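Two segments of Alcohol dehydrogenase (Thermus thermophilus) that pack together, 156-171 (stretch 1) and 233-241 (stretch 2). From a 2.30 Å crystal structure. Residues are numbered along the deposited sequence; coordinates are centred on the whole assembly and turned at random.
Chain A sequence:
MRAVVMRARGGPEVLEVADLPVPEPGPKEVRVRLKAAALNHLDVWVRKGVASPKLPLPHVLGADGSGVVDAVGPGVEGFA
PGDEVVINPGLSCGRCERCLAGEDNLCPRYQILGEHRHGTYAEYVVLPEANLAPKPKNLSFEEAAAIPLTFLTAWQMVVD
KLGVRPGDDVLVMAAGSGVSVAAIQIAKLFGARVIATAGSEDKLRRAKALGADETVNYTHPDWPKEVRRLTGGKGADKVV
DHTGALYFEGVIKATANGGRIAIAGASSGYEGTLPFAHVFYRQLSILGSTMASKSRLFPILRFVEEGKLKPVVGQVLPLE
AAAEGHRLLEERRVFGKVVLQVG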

# COMPACT_ATOMS: atom_id res chain seq x y z
N GLN A 156 -5.12 -14.92 3.09
CA GLN A 156 -5.59 -13.56 3.32
C GLN A 156 -5.05 -13.05 4.65
O GLN A 156 -4.66 -11.90 4.75
N MET A 157 -5.02 -13.92 5.65
CA MET A 157 -4.53 -13.53 6.97
C MET A 157 -3.03 -13.21 6.94
O MET A 157 -2.61 -12.15 7.40
N VAL A 158 -2.23 -14.12 6.39
CA VAL A 158 -0.77 -13.96 6.30
C VAL A 158 -0.32 -12.89 5.31
O VAL A 158 0.36 -11.93 5.67
N VAL A 159 -0.72 -13.05 4.05
CA VAL A 159 -0.33 -12.13 3.00
C VAL A 159 -1.03 -10.75 3.01
O VAL A 159 -0.36 -9.72 3.17
N ASP A 160 -2.35 -10.71 2.85
CA ASP A 160 -3.09 -9.45 2.83
C ASP A 160 -3.27 -8.76 4.20
O ASP A 160 -2.90 -7.60 4.37
N LYS A 161 -3.82 -9.46 5.17
CA LYS A 161 -4.05 -8.90 6.51
C LYS A 161 -2.78 -8.60 7.30
O LYS A 161 -2.56 -7.46 7.70
N LEU A 162 -1.95 -9.61 7.54
CA LEU A 162 -0.74 -9.41 8.31
C LEU A 162 0.44 -8.84 7.52
O LEU A 162 1.40 -8.33 8.11
N GLY A 163 0.38 -8.93 6.20
CA GLY A 163 1.47 -8.43 5.38
C GLY A 163 2.81 -9.03 5.82
O GLY A 163 3.83 -8.33 5.85
N VAL A 164 2.82 -10.32 6.14
CA VAL A 164 4.05 -10.98 6.56
C VAL A 164 5.16 -10.77 5.54
O VAL A 164 4.93 -10.84 4.33
N ARG A 165 6.36 -10.48 6.03
CA ARG A 165 7.52 -10.24 5.18
C ARG A 165 8.76 -10.85 5.84
O ARG A 165 8.77 -11.11 7.04
N PRO A 166 9.83 -11.07 5.07
CA PRO A 166 11.05 -11.66 5.66
C PRO A 166 11.59 -10.88 6.86
O PRO A 166 11.67 -9.66 6.84
N GLY A 167 11.95 -11.61 7.91
CA GLY A 167 12.46 -10.98 9.11
C GLY A 167 11.39 -10.90 10.18
O GLY A 167 11.67 -10.64 11.35
N ASP A 168 10.15 -11.12 9.77
CA ASP A 168 9.01 -11.09 10.69
C ASP A 168 8.97 -12.32 11.57
O ASP A 168 9.30 -13.43 11.14
N ASP A 169 8.53 -12.11 12.80
CA ASP A 169 8.34 -13.21 13.72
C ASP A 169 6.84 -13.44 13.70
O ASP A 169 6.07 -12.62 14.19
N VAL A 170 6.43 -14.54 13.08
CA VAL A 170 5.02 -14.88 12.99
C VAL A 170 4.68 -15.95 14.03
O VAL A 170 5.41 -16.93 14.18
N LEU A 171 3.59 -15.75 14.75
CA LEU A 171 3.12 -16.71 15.75
C LEU A 171 1.84 -17.33 15.22
O LEU A 171 0.89 -16.61 14.88
N GLY A 233 12.68 -11.12 23.46
CA GLY A 233 11.93 -10.38 24.46
C GLY A 233 10.92 -9.41 23.89
O GLY A 233 10.01 -8.97 24.61
N LYS A 234 11.03 -9.08 22.61
CA LYS A 234 10.11 -8.13 22.00
C LYS A 234 8.71 -8.68 21.76
O LYS A 234 7.73 -7.95 21.87
N GLY A 235 8.61 -9.97 21.45
CA GLY A 235 7.32 -10.58 21.18
C GLY A 235 7.10 -10.81 19.69
O GLY A 235 7.92 -10.38 18.88
N ALA A 236 6.03 -11.50 19.32
CA ALA A 236 5.77 -11.77 17.90
C ALA A 236 5.25 -10.53 17.17
O ALA A 236 4.45 -9.77 17.71
N ASP A 237 5.70 -10.34 15.94
CA ASP A 237 5.29 -9.21 15.13
C ASP A 237 3.92 -9.43 14.52
O ASP A 237 3.08 -8.53 14.52
N LYS A 238 3.71 -10.63 13.98
CA LYS A 238 2.45 -11.01 13.35
C LYS A 238 1.90 -12.27 14.00
O LYS A 238 2.66 -13.18 14.30
N VAL A 239 0.59 -12.31 14.20
CA VAL A 239 -0.04 -13.48 14.82
C VAL A 239 -1.25 -14.02 14.06
O VAL A 239 -2.15 -13.28 13.70
N VAL A 240 -1.25 -15.33 13.82
CA VAL A 240 -2.37 -15.97 13.14
C VAL A 240 -3.13 -16.78 14.18
O VAL A 240 -2.61 -17.75 14.72
N ASP A 241 -4.36 -16.38 14.45
CA ASP A 241 -5.18 -17.05 15.44
C ASP A 241 -6.53 -17.49 14.87
O ASP A 241 -7.20 -16.71 14.19

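Val 240 (chi1 t) lies at the apolar centre of the contact. Val 240 CG2 lies 3.5 Å from Leu 162 CD1, 4.1 Å from Val 158 CG2 and 4.3 Å from Val 170 CG1, while Val 240 CG1 reaches Met 157 CE at 4.1 Å. Leu 162 (m, t) and Met 157 (m, t, m) both point toward stretch 2; Val 158 and Val 170 are t. Leu 171 (t, p) shares the other sheet face with Val 239 (t): Leu 171 CB packs 4.0 Å from Val 239 CG2 and 3.7 Å from Ala 236 CB.

Lys 238 (m, p, t, m), on the face of Val 170, links this core to the polar edge. Lys 238 CG rests 3.6 Å from Leu 162 CB, and Lys 238 NZ salt-bridges Asp 168 OD2 at 2.7 Å and donates to Leu 162 O at 3.0 Å and, weakly, to Gly 163 O at 3.3 Å. Asp 168 OD2 (chi1 m) also accepts a hydrogen bond from Arg 165 N at 3.0 Å.

At the outer edge, Asp 237 OD2 (chi1 m) accepts Asp 169 N at 3.0 Å. Lys 234 NZ (p, t, t, m) salt-bridges Asp 169 OD1 at 2.7 Å and Asp 237 OD2 at 3.2 Å, offsetting the like charges of Asp 169 and Asp 237.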

# COMPACT_ATOMS: atom_id res chain seq x y z
CB GLN A 156 -7.13 -13.47 3.33
CG GLN A 156 -7.63 -12.03 3.45
CD GLN A 156 -9.12 -11.86 3.18
OE1 GLN A 156 -9.92 -11.80 4.11
NE2 GLN A 156 -9.50 -11.81 1.90
CB MET A 157 -4.81 -14.63 8.00
CG MET A 157 -6.28 -14.86 8.28
SD MET A 157 -6.54 -16.09 9.60
CE MET A 157 -6.19 -17.53 8.72
CB VAL A 158 -0.12 -15.32 5.93
CG1 VAL A 158 1.39 -15.17 5.77
CG2 VAL A 158 -0.43 -16.35 7.02
CB VAL A 159 -0.52 -12.82 1.62
CG1 VAL A 159 -0.04 -11.92 0.50
CG2 VAL A 159 0.25 -14.13 1.61
CB ASP A 160 -4.45 -9.66 2.16
CG ASP A 160 -4.33 -10.28 0.76
OD1 ASP A 160 -3.57 -9.73 -0.07
OD2 ASP A 160 -5.00 -11.30 0.49
CB LYS A 161 -4.92 -9.85 7.33
CG LYS A 161 -6.35 -9.40 7.52
CD LYS A 161 -7.09 -9.12 6.23
CE LYS A 161 -8.52 -8.76 6.58
NZ LYS A 161 -9.33 -8.24 5.46
CB LEU A 162 -0.31 -10.74 8.94
CG LEU A 162 -1.29 -11.38 9.92
CD1 LEU A 162 -0.97 -12.85 10.06
CD2 LEU A 162 -1.24 -10.67 11.27
CB VAL A 164 3.81 -12.49 6.82
CG1 VAL A 164 5.13 -13.21 6.96
CG2 VAL A 164 2.98 -12.67 8.09
CB ARG A 165 7.71 -8.73 4.97
CG ARG A 165 8.09 -7.96 6.24
CD ARG A 165 7.65 -6.49 6.21
NE ARG A 165 8.24 -5.73 5.12
CZ ARG A 165 7.62 -5.43 3.98
NH1 ARG A 165 6.37 -5.85 3.77
NH2 ARG A 165 8.23 -4.72 3.04
CB PRO A 166 12.02 -11.71 4.47
CG PRO A 166 11.54 -10.62 3.58
CD PRO A 166 10.04 -10.71 3.66
CB ASP A 168 7.68 -11.08 9.94
CG ASP A 168 7.22 -9.70 9.58
OD1 ASP A 168 7.91 -8.73 9.95
OD2 ASP A 168 6.17 -9.59 8.93
CB ASP A 169 8.82 -12.83 15.11
CG ASP A 169 10.29 -13.12 15.30
OD1 ASP A 169 11.04 -12.21 15.69
OD2 ASP A 169 10.69 -14.29 15.07
CB VAL A 170 4.67 -15.40 11.58
CG1 VAL A 170 3.20 -15.79 11.52
CG2 VAL A 170 4.97 -14.34 10.54
CB LEU A 171 2.86 -16.02 17.09
CG LEU A 171 2.15 -16.80 18.21
CD1 LEU A 171 3.08 -17.88 18.78
CD2 LEU A 171 1.74 -15.85 19.32
CB LYS A 234 10.67 -7.57 20.69
CG LYS A 234 10.28 -8.38 19.46
CD LYS A 234 10.77 -7.72 18.18
CE LYS A 234 10.22 -8.41 16.93
NZ LYS A 234 10.54 -9.87 16.88
CB ALA A 236 4.79 -12.92 17.75
CB ASP A 237 6.29 -8.97 14.00
CG ASP A 237 7.66 -8.65 14.51
OD1 ASP A 237 7.85 -7.55 15.06
OD2 ASP A 237 8.55 -9.51 14.37
CB LYS A 238 2.65 -11.28 11.85
CG LYS A 238 2.57 -10.05 10.96
CD LYS A 238 3.61 -9.02 11.33
CE LYS A 238 3.49 -7.78 10.46
NZ LYS A 238 4.14 -7.89 9.14
CB VAL A 239 -0.48 -13.16 16.26
CG1 VAL A 239 -1.11 -14.39 16.89
CG2 VAL A 239 0.71 -12.68 17.07
CB VAL A 240 -1.90 -16.93 12.05
CG1 VAL A 240 -3.10 -17.54 11.36
CG2 VAL A 240 -1.02 -16.19 11.06
CB ASP A 241 -5.41 -16.11 16.63
CG ASP A 241 -6.00 -16.83 17.82
OD1 ASP A 241 -6.34 -16.16 18.81
OD2 ASP A 241 -6.11 -18.06 17.76